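Local coordinates for alpha-L-arabinosidase (Xanthomonas axonopodis pv. citri, PDB 6D25), which probably removes arabinofuranosyl side groups from arabinoxylans as a trimeric family GH51 arabinofuranosidase, coping even with internally di-substituted xylose units, at residues L340-A352 with I472-Y484. Residues are numbered along the deposited sequence; the frame is centred on the assembly and turned at random.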
ATOM      1  N   LEU A 340      19.938 -23.713  -5.159  1.00 17.43           N
ATOM      2  CA  LEU A 340      19.758 -23.897  -6.603  1.00 17.35           C
ATOM      3  C   LEU A 340      21.084 -24.227  -7.309  1.00 17.35           C
ATOM      4  O   LEU A 340      21.357 -23.671  -8.363  1.00 17.00           O
ATOM      5  CB  LEU A 340      19.125 -22.650  -7.193  1.00 17.10           C
ATOM      6  CG  LEU A 340      17.781 -22.234  -6.609  1.00 17.42           C
ATOM      7  CD1 LEU A 340      17.185 -21.112  -7.446  1.00 17.40           C
ATOM      8  CD2 LEU A 340      16.793 -23.399  -6.464  1.00 18.49           C
ATOM      9  N   GLN A 341      21.849 -25.175  -6.781  1.00 17.75           N
ATOM     10  CA  GLN A 341      23.107 -25.551  -7.382  1.00 18.05           C
ATOM     11  C   GLN A 341      22.870 -26.722  -8.327  1.00 18.71           C
ATOM     12  O   GLN A 341      22.353 -27.754  -7.927  1.00 18.62           O
ATOM     13  CB  GLN A 341      24.144 -25.895  -6.313  1.00 19.45           C
ATOM     14  CG  GLN A 341      24.397 -24.718  -5.389  1.00 19.78           C
ATOM     15  CD  GLN A 341      25.401 -24.981  -4.293  1.00 21.82           C
ATOM     16  OE1 GLN A 341      25.722 -26.144  -3.976  1.00 23.62           O
ATOM     17  NE2 GLN A 341      25.878 -23.880  -3.704  1.00 20.40           N
ATOM     18  N   GLN A 342      23.221 -26.521  -9.595  1.00 17.85           N
ATOM     19  CA  GLN A 342      23.049 -27.537 -10.614  1.00 18.38           C
ATOM     20  C   GLN A 342      24.294 -27.493 -11.517  1.00 17.90           C
ATOM     21  O   GLN A 342      24.960 -26.455 -11.606  1.00 18.09           O
ATOM     22  CB  GLN A 342      21.753 -27.304 -11.394  1.00 17.84           C
ATOM     23  CG  GLN A 342      21.698 -25.964 -12.119  1.00 17.43           C
ATOM     24  CD  GLN A 342      20.341 -25.590 -12.697  1.00 17.40           C
ATOM     25  OE1 GLN A 342      19.310 -25.837 -12.067  1.00 17.64           O
ATOM     26  NE2 GLN A 342      20.333 -24.973 -13.867  1.00 15.96           N
ATOM     27  N   GLN A 343      24.572 -28.597 -12.195  1.00 17.98           N
ATOM     28  CA  GLN A 343      25.641 -28.615 -13.170  1.00 17.77           C
ATOM     29  C   GLN A 343      25.121 -28.013 -14.483  1.00 17.55           C
ATOM     30  O   GLN A 343      23.933 -27.610 -14.650  1.00 17.67           O
ATOM     31  CB  GLN A 343      26.238 -30.032 -13.345  1.00 18.53           C
ATOM     32  CG  GLN A 343      27.567 -30.244 -12.624  1.00 18.76           C
ATOM     33  CD  GLN A 343      28.703 -29.434 -13.214  1.00 18.40           C
ATOM     34  OE1 GLN A 343      28.518 -28.755 -14.221  1.00 17.87           O
ATOM     35  NE2 GLN A 343      29.885 -29.481 -12.596  1.00 18.11           N
ATOM     36  N   ASN A 344      26.072 -27.841 -15.385  1.00 17.30           N
ATOM     37  CA  ASN A 344      25.923 -27.055 -16.601  1.00 16.25           C
ATOM     38  C   ASN A 344      26.632 -27.838 -17.706  1.00 16.30           C
ATOM     39  O   ASN A 344      27.868 -27.964 -17.669  1.00 16.34           O
ATOM     40  CB  ASN A 344      26.515 -25.674 -16.334  1.00 15.70           C
ATOM     41  CG  ASN A 344      26.076 -24.594 -17.289  1.00 15.37           C
ATOM     42  OD1 ASN A 344      26.317 -24.704 -18.523  1.00 15.47           O
ATOM     43  ND2 ASN A 344      25.553 -23.520 -16.723  1.00 14.50           N
ATOM     44  N   SER A 345      25.833 -28.452 -18.599  1.00 16.84           N
ATOM     45  CA  SER A 345      26.338 -29.411 -19.548  1.00 17.20           C
ATOM     46  C   SER A 345      26.260 -28.850 -20.968  1.00 16.74           C
ATOM     47  O   SER A 345      25.796 -27.734 -21.201  1.00 15.96           O
ATOM     48  CB  SER A 345      25.550 -30.709 -19.449  1.00 18.25           C
ATOM     49  OG  SER A 345      24.271 -30.544 -20.043  1.00 18.76           O
ATOM     50  N   LEU A 346      26.690 -29.668 -21.926  1.00 17.00           N
ATOM     51  CA  LEU A 346      26.523 -29.312 -23.343  1.00 17.33           C
ATOM     52  C   LEU A 346      25.052 -28.953 -23.651  1.00 17.30           C
ATOM     53  O   LEU A 346      24.781 -28.063 -24.501  1.00 17.03           O
ATOM     54  CB  LEU A 346      27.004 -30.458 -24.222  1.00 17.56           C
ATOM     55  CG  LEU A 346      26.925 -30.228 -25.728  1.00 17.78           C
ATOM     56  CD1 LEU A 346      27.757 -29.024 -26.167  1.00 17.48           C
ATOM     57  CD2 LEU A 346      27.339 -31.515 -26.474  1.00 18.61           C
ATOM     58  N   ARG A 347      24.120 -29.629 -22.990  1.00 17.52           N
ATOM     59  CA  ARG A 347      22.689 -29.340 -23.185  1.00 17.95           C
ATOM     60  C   ARG A 347      22.396 -27.851 -22.861  1.00 17.40           C
ATOM     61  O   ARG A 347      21.645 -27.165 -23.563  1.00 16.44           O
ATOM     62  CB  ARG A 347      21.866 -30.278 -22.300  1.00 18.63           C
ATOM     63  CG  ARG A 347      20.354 -30.149 -22.481  1.00 19.49           C
ATOM     64  CD  ARG A 347      19.570 -31.138 -21.634  1.00 19.71           C
ATOM     65  NE  ARG A 347      19.875 -31.015 -20.220  1.00 19.84           N
ATOM     66  CZ  ARG A 347      19.421 -31.866 -19.279  1.00 20.68           C
ATOM     67  NH1 ARG A 347      18.493 -32.765 -19.584  1.00 20.20           N
ATOM     68  NH2 ARG A 347      19.937 -31.828 -18.062  1.00 19.86           N
ATOM     69  N   ASP A 348      22.996 -27.362 -21.789  1.00 17.22           N
ATOM     70  CA  ASP A 348      22.825 -25.958 -21.343  1.00 17.09           C
ATOM     71  C   ASP A 348      23.441 -24.998 -22.359  1.00 16.30           C
ATOM     72  O   ASP A 348      22.880 -23.918 -22.603  1.00 15.38           O
ATOM     73  CB  ASP A 348      23.352 -25.784 -19.932  1.00 18.13           C
ATOM     74  CG  ASP A 348      22.579 -26.679 -18.976  1.00 19.59           C
ATOM     75  OD1 ASP A 348      21.353 -26.420 -18.823  1.00 22.57           O
ATOM     76  OD2 ASP A 348      23.145 -27.692 -18.473  1.00 20.54           O
ATOM     77  N   ALA A 349      24.578 -25.376 -22.952  1.00 15.78           N
ATOM     78  CA  ALA A 349      25.156 -24.548 -24.028  1.00 15.30           C
ATOM     79  C   ALA A 349      24.140 -24.390 -25.159  1.00 15.50           C
ATOM     80  O   ALA A 349      23.933 -23.268 -25.641  1.00 14.76           O
ATOM     81  CB  ALA A 349      26.418 -25.158 -24.527  1.00 15.41           C
ATOM     82  N   LEU A 350      23.536 -25.508 -25.606  1.00 15.68           N
ATOM     83  CA  LEU A 350      22.556 -25.389 -26.697  1.00 16.40           C
ATOM     84  C   LEU A 350      21.353 -24.537 -26.277  1.00 16.35           C
ATOM     85  O   LEU A 350      20.799 -23.800 -27.115  1.00 16.83           O
ATOM     86  CB  LEU A 350      22.130 -26.782 -27.189  1.00 17.25           C
ATOM     87  CG  LEU A 350      23.004 -27.327 -28.320  1.00 17.98           C
ATOM     88  CD1 LEU A 350      24.343 -27.846 -27.812  1.00 18.39           C
ATOM     89  CD2 LEU A 350      22.315 -28.399 -29.097  1.00 18.94           C
ATOM     90  N   VAL A 351      20.907 -24.668 -25.019  1.00 15.84           N
ATOM     91  CA  VAL A 351      19.838 -23.825 -24.540  1.00 15.96           C
ATOM     92  C   VAL A 351      20.216 -22.355 -24.752  1.00 15.67           C
ATOM     93  O   VAL A 351      19.415 -21.565 -25.275  1.00 15.85           O
ATOM     94  CB  VAL A 351      19.460 -24.112 -23.073  1.00 15.77           C
ATOM     95  CG1 VAL A 351      18.658 -22.992 -22.456  1.00 15.36           C
ATOM     96  CG2 VAL A 351      18.706 -25.429 -22.966  1.00 16.51           C
ATOM     97  N   ALA A 352      21.430 -21.978 -24.367  1.00 15.49           N
ATOM     98  CA  ALA A 352      21.849 -20.578 -24.529  1.00 15.42           C
ATOM     99  C   ALA A 352      21.894 -20.178 -26.006  1.00 15.76           C
ATOM    100  O   ALA A 352      21.406 -19.097 -26.354  1.00 15.60           O
ATOM    101  CB  ALA A 352      23.175 -20.360 -23.841  1.00 15.54           C
ATOM    102  N   ILE A 472      33.875 -24.091 -32.736  1.00 20.51           N
ATOM    103  CA  ILE A 472      32.868 -25.118 -32.456  1.00 19.88           C
ATOM    104  C   ILE A 472      32.895 -25.423 -30.964  1.00 19.34           C
ATOM    105  O   ILE A 472      33.954 -25.586 -30.382  1.00 19.15           O
ATOM    106  CB  ILE A 472      33.051 -26.404 -33.289  1.00 20.19           C
ATOM    107  CG1 ILE A 472      31.940 -27.410 -32.968  1.00 20.38           C
ATOM    108  CG2 ILE A 472      34.453 -27.012 -33.140  1.00 20.55           C
ATOM    109  CD1 ILE A 472      31.812 -28.532 -33.991  1.00 20.99           C
ATOM    110  N   LEU A 473      31.700 -25.483 -30.402  1.00 18.90           N
ATOM    111  CA  LEU A 473      31.484 -25.967 -29.061  1.00 18.90           C
ATOM    112  C   LEU A 473      30.683 -27.273 -29.130  1.00 19.42           C
ATOM    113  O   LEU A 473      29.538 -27.273 -29.602  1.00 18.84           O
ATOM    114  CB  LEU A 473      30.741 -24.904 -28.262  1.00 18.82           C
ATOM    115  CG  LEU A 473      30.613 -25.168 -26.760  1.00 19.13           C
ATOM    116  CD1 LEU A 473      32.011 -25.174 -26.101  1.00 19.28           C
ATOM    117  CD2 LEU A 473      29.775 -24.067 -26.125  1.00 19.15           C
ATOM    118  N   THR A 474      31.330 -28.350 -28.697  1.00 19.85           N
ATOM    119  CA  THR A 474      30.748 -29.673 -28.690  1.00 20.85           C
ATOM    120  C   THR A 474      31.499 -30.493 -27.628  1.00 21.22           C
ATOM    121  O   THR A 474      32.357 -29.967 -26.893  1.00 20.69           O
ATOM    122  CB  THR A 474      30.747 -30.313 -30.095  1.00 21.84           C
ATOM    123  OG1 THR A 474      29.928 -31.490 -30.100  1.00 23.03           O
ATOM    124  CG2 THR A 474      32.122 -30.673 -30.593  1.00 21.87           C
ATOM    125  N   ALA A 475      31.157 -31.753 -27.558  1.00 21.76           N
ATOM    126  CA  ALA A 475      31.800 -32.703 -26.666  1.00 23.13           C
ATOM    127  C   ALA A 475      31.487 -34.099 -27.202  1.00 24.45           C
ATOM    128  O   ALA A 475      30.568 -34.246 -28.007  1.00 23.64           O
ATOM    129  CB  ALA A 475      31.325 -32.529 -25.234  1.00 22.95           C
ATOM    130  N   PRO A 476      32.220 -35.111 -26.745  1.00 27.29           N
ATOM    131  CA  PRO A 476      31.985 -36.471 -27.235  1.00 28.28           C
ATOM    132  C   PRO A 476      30.591 -37.003 -26.843  1.00 27.89           C
ATOM    133  O   PRO A 476      29.976 -37.695 -27.650  1.00 29.85           O
ATOM    134  CB  PRO A 476      33.120 -37.311 -26.617  1.00 30.04           C
ATOM    135  CG  PRO A 476      34.128 -36.288 -26.110  1.00 29.98           C
ATOM    136  CD  PRO A 476      33.324 -35.053 -25.780  1.00 28.32           C
ATOM    137  N   ALA A 477      30.054 -36.585 -25.710  1.00 26.78           N
ATOM    138  CA  ALA A 477      28.746 -37.094 -25.256  1.00 26.62           C
ATOM    139  C   ALA A 477      27.833 -35.914 -24.886  1.00 24.88           C
ATOM    140  O   ALA A 477      28.323 -34.881 -24.429  1.00 24.18           O
ATOM    141  CB  ALA A 477      28.928 -38.054 -24.095  1.00 26.47           C
ATOM    142  N   ILE A 478      26.524 -36.089 -25.056  1.00 24.21           N
ATOM    143  CA  ILE A 478      25.574 -35.004 -24.769  1.00 23.43           C
ATOM    144  C   ILE A 478      25.634 -34.584 -23.295  1.00 23.64           C
ATOM    145  O   ILE A 478      25.440 -33.415 -22.973  1.00 22.35           O
ATOM    146  CB  ILE A 478      24.139 -35.350 -25.200  1.00 23.06           C
ATOM    147  CG1 ILE A 478      23.589 -36.591 -24.505  1.00 23.55           C
ATOM    148  CG2 ILE A 478      24.051 -35.470 -26.717  1.00 23.03           C
ATOM    149  CD1 ILE A 478      22.148 -36.902 -24.873  1.00 23.78           C
ATOM    150  N   ALA A 479      25.840 -35.537 -22.387  1.00 24.82           N
ATOM    151  CA  ALA A 479      25.817 -35.232 -20.956  1.00 25.14           C
ATOM    152  C   ALA A 479      27.239 -34.958 -20.456  1.00 26.42           C
ATOM    153  O   ALA A 479      27.745 -35.721 -19.590  1.00 34.69           O
ATOM    154  CB  ALA A 479      25.218 -36.399 -20.208  1.00 25.78           C
ATOM    155  N   THR A 480      27.967 -34.067 -21.087  1.00 23.39           N
ATOM    156  CA  THR A 480      29.316 -33.748 -20.641  1.00 20.94           C
ATOM    157  C   THR A 480      29.227 -32.365 -20.003  1.00 19.30           C
ATOM    158  O   THR A 480      28.527 -31.493 -20.520  1.00 17.69           O
ATOM    159  CB  THR A 480      30.324 -33.748 -21.809  1.00 21.42           C
ATOM    160  OG1 THR A 480      30.224 -34.973 -22.534  1.00 21.01           O
ATOM    161  CG2 THR A 480      31.748 -33.538 -21.358  1.00 21.47           C
ATOM    162  N   TYR A 481      29.945 -32.179 -18.895  1.00 18.52           N
ATOM    163  CA  TYR A 481      29.996 -30.906 -18.219  1.00 18.28           C
ATOM    164  C   TYR A 481      31.426 -30.684 -17.702  1.00 18.00           C
ATOM    165  O   TYR A 481      32.231 -31.572 -17.725  1.00 17.79           O
ATOM    166  CB  TYR A 481      28.955 -30.866 -17.085  1.00 18.70           C
ATOM    167  CG  TYR A 481      28.999 -32.033 -16.123  1.00 19.63           C
ATOM    168  CD1 TYR A 481      29.851 -32.031 -15.036  1.00 20.35           C
ATOM    169  CD2 TYR A 481      28.152 -33.111 -16.271  1.00 20.54           C
ATOM    170  CE1 TYR A 481      29.886 -33.075 -14.129  1.00 21.54           C
ATOM    171  CE2 TYR A 481      28.188 -34.190 -15.403  1.00 21.45           C
ATOM    172  CZ  TYR A 481      29.027 -34.143 -14.305  1.00 22.08           C
ATOM    173  OH  TYR A 481      29.088 -35.151 -13.414  1.00 24.71           O
ATOM    174  N   ASN A 482      31.709 -29.468 -17.285  1.00 17.90           N
ATOM    175  CA  ASN A 482      33.029 -29.096 -16.798  1.00 17.83           C
ATOM    176  C   ASN A 482      33.065 -29.240 -15.272  1.00 18.91           C
ATOM    177  O   ASN A 482      32.080 -28.926 -14.580  1.00 19.31           O
ATOM    178  CB  ASN A 482      33.360 -27.672 -17.236  1.00 17.23           C
ATOM    179  CG  ASN A 482      33.581 -27.560 -18.723  1.00 17.38           C
ATOM    180  OD1 ASN A 482      33.981 -28.550 -19.352  1.00 17.07           O
ATOM    181  ND2 ASN A 482      33.298 -26.380 -19.286  1.00 16.82           N
ATOM    182  N   THR A 483      34.198 -29.686 -14.768  1.00 19.77           N
ATOM    183  CA  THR A 483      34.471 -29.773 -13.325  1.00 20.62           C
ATOM    184  C   THR A 483      35.844 -29.146 -13.031  1.00 21.49           C
ATOM    185  O   THR A 483      36.634 -28.907 -13.930  1.00 20.63           O
ATOM    186  CB  THR A 483      34.485 -31.232 -12.854  1.00 21.24           C
ATOM    187  OG1 THR A 483      35.537 -31.887 -13.561  1.00 21.62           O
ATOM    188  CG2 THR A 483      33.179 -31.955 -13.104  1.00 21.60           C
ATOM    189  N   TYR A 484      36.151 -28.948 -11.760  1.00 22.62           N
ATOM    190  CA  TYR A 484      37.462 -28.434 -11.319  1.00 24.49           C
ATOM    191  C   TYR A 484      38.574 -29.380 -11.809  1.00 25.32           C
ATOM    192  O   TYR A 484      39.609 -28.916 -12.311  1.00 25.86           O
ATOM    193  CB  TYR A 484      37.466 -28.202  -9.803  1.00 25.39           C
ATOM    194  CG  TYR A 484      36.298 -27.381  -9.298  1.00 26.20           C
ATOM    195  CD1 TYR A 484      36.154 -26.062  -9.704  1.00 26.26           C
ATOM    196  CD2 TYR A 484      35.324 -27.893  -8.442  1.00 26.29           C
ATOM    197  CE1 TYR A 484      35.082 -25.277  -9.301  1.00 26.06           C
ATOM    198  CE2 TYR A 484      34.240 -27.129  -8.041  1.00 26.12           C
ATOM    199  CZ  TYR A 484      34.110 -25.813  -8.483  1.00 26.45           C
ATOM    200  OH  TYR A 484      33.083 -25.004  -8.115  1.00 27.27           O
TER
HETATM  201  O   HOH W   1      30.021 -27.251 -16.351  1.00 14.32           O
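L346, in the first turn of helix 346-361, reaches into the loop that leaves strand 468-473. With CG anti to the backbone N (chi1 -179°), its two methyls spread over main chain: CD1 lies 4.0 Å from T474 CA, and CD2 faces A475 N and the A475 methyl. A branched leucine suits the place, since its two methyls can meet different parts of the loop backbone, with H512 also against it. One turn further along the helix, A349 is small enough to let the helix come close, its CB meeting L473 CD2 at 3.9 Å, while V397 of helix 393-400 packs against both residues.

This is the tight, apolar end, and the loop is fastened to it through the start of the helix. L346 N, which no earlier turn can satisfy, donates to T480 O at 2.9 Å, nearly in line with the carbonyl. S345 is the N-cap: its short hydroxyl accepts a weak bond from R347 N, and D348 OD2 takes S345 N through its anti lone pair, completing a capping box. The helix connects the seventh and eighth strands, 319-325 and 366-371, of the (β/α)8 barrel of GH51 enzymes, and strand 468-473 belongs to the β-sandwich domain, which the N-terminal strand 29-36 also enters, so the contact joins that domain to the flank of the barrel.

Toward the partly exposed side the fit becomes polar and water-mediated. Q343, bent at its second torsion, lays CG over one face of the Y481 ring, offset toward the rim, a CH-pi contact with the amide turned 32° from the ring. Glutamine serves at both ends of its amide: NE2 donates to N482 O at 3.0 Å, bent to 141°, while OE1 accepts N344 N in the carbonyl plane. One water links the two segments, accepting from N482 N at 2.9 Å and lying within hydrogen-bonding range of N344 O and Q343 OE1.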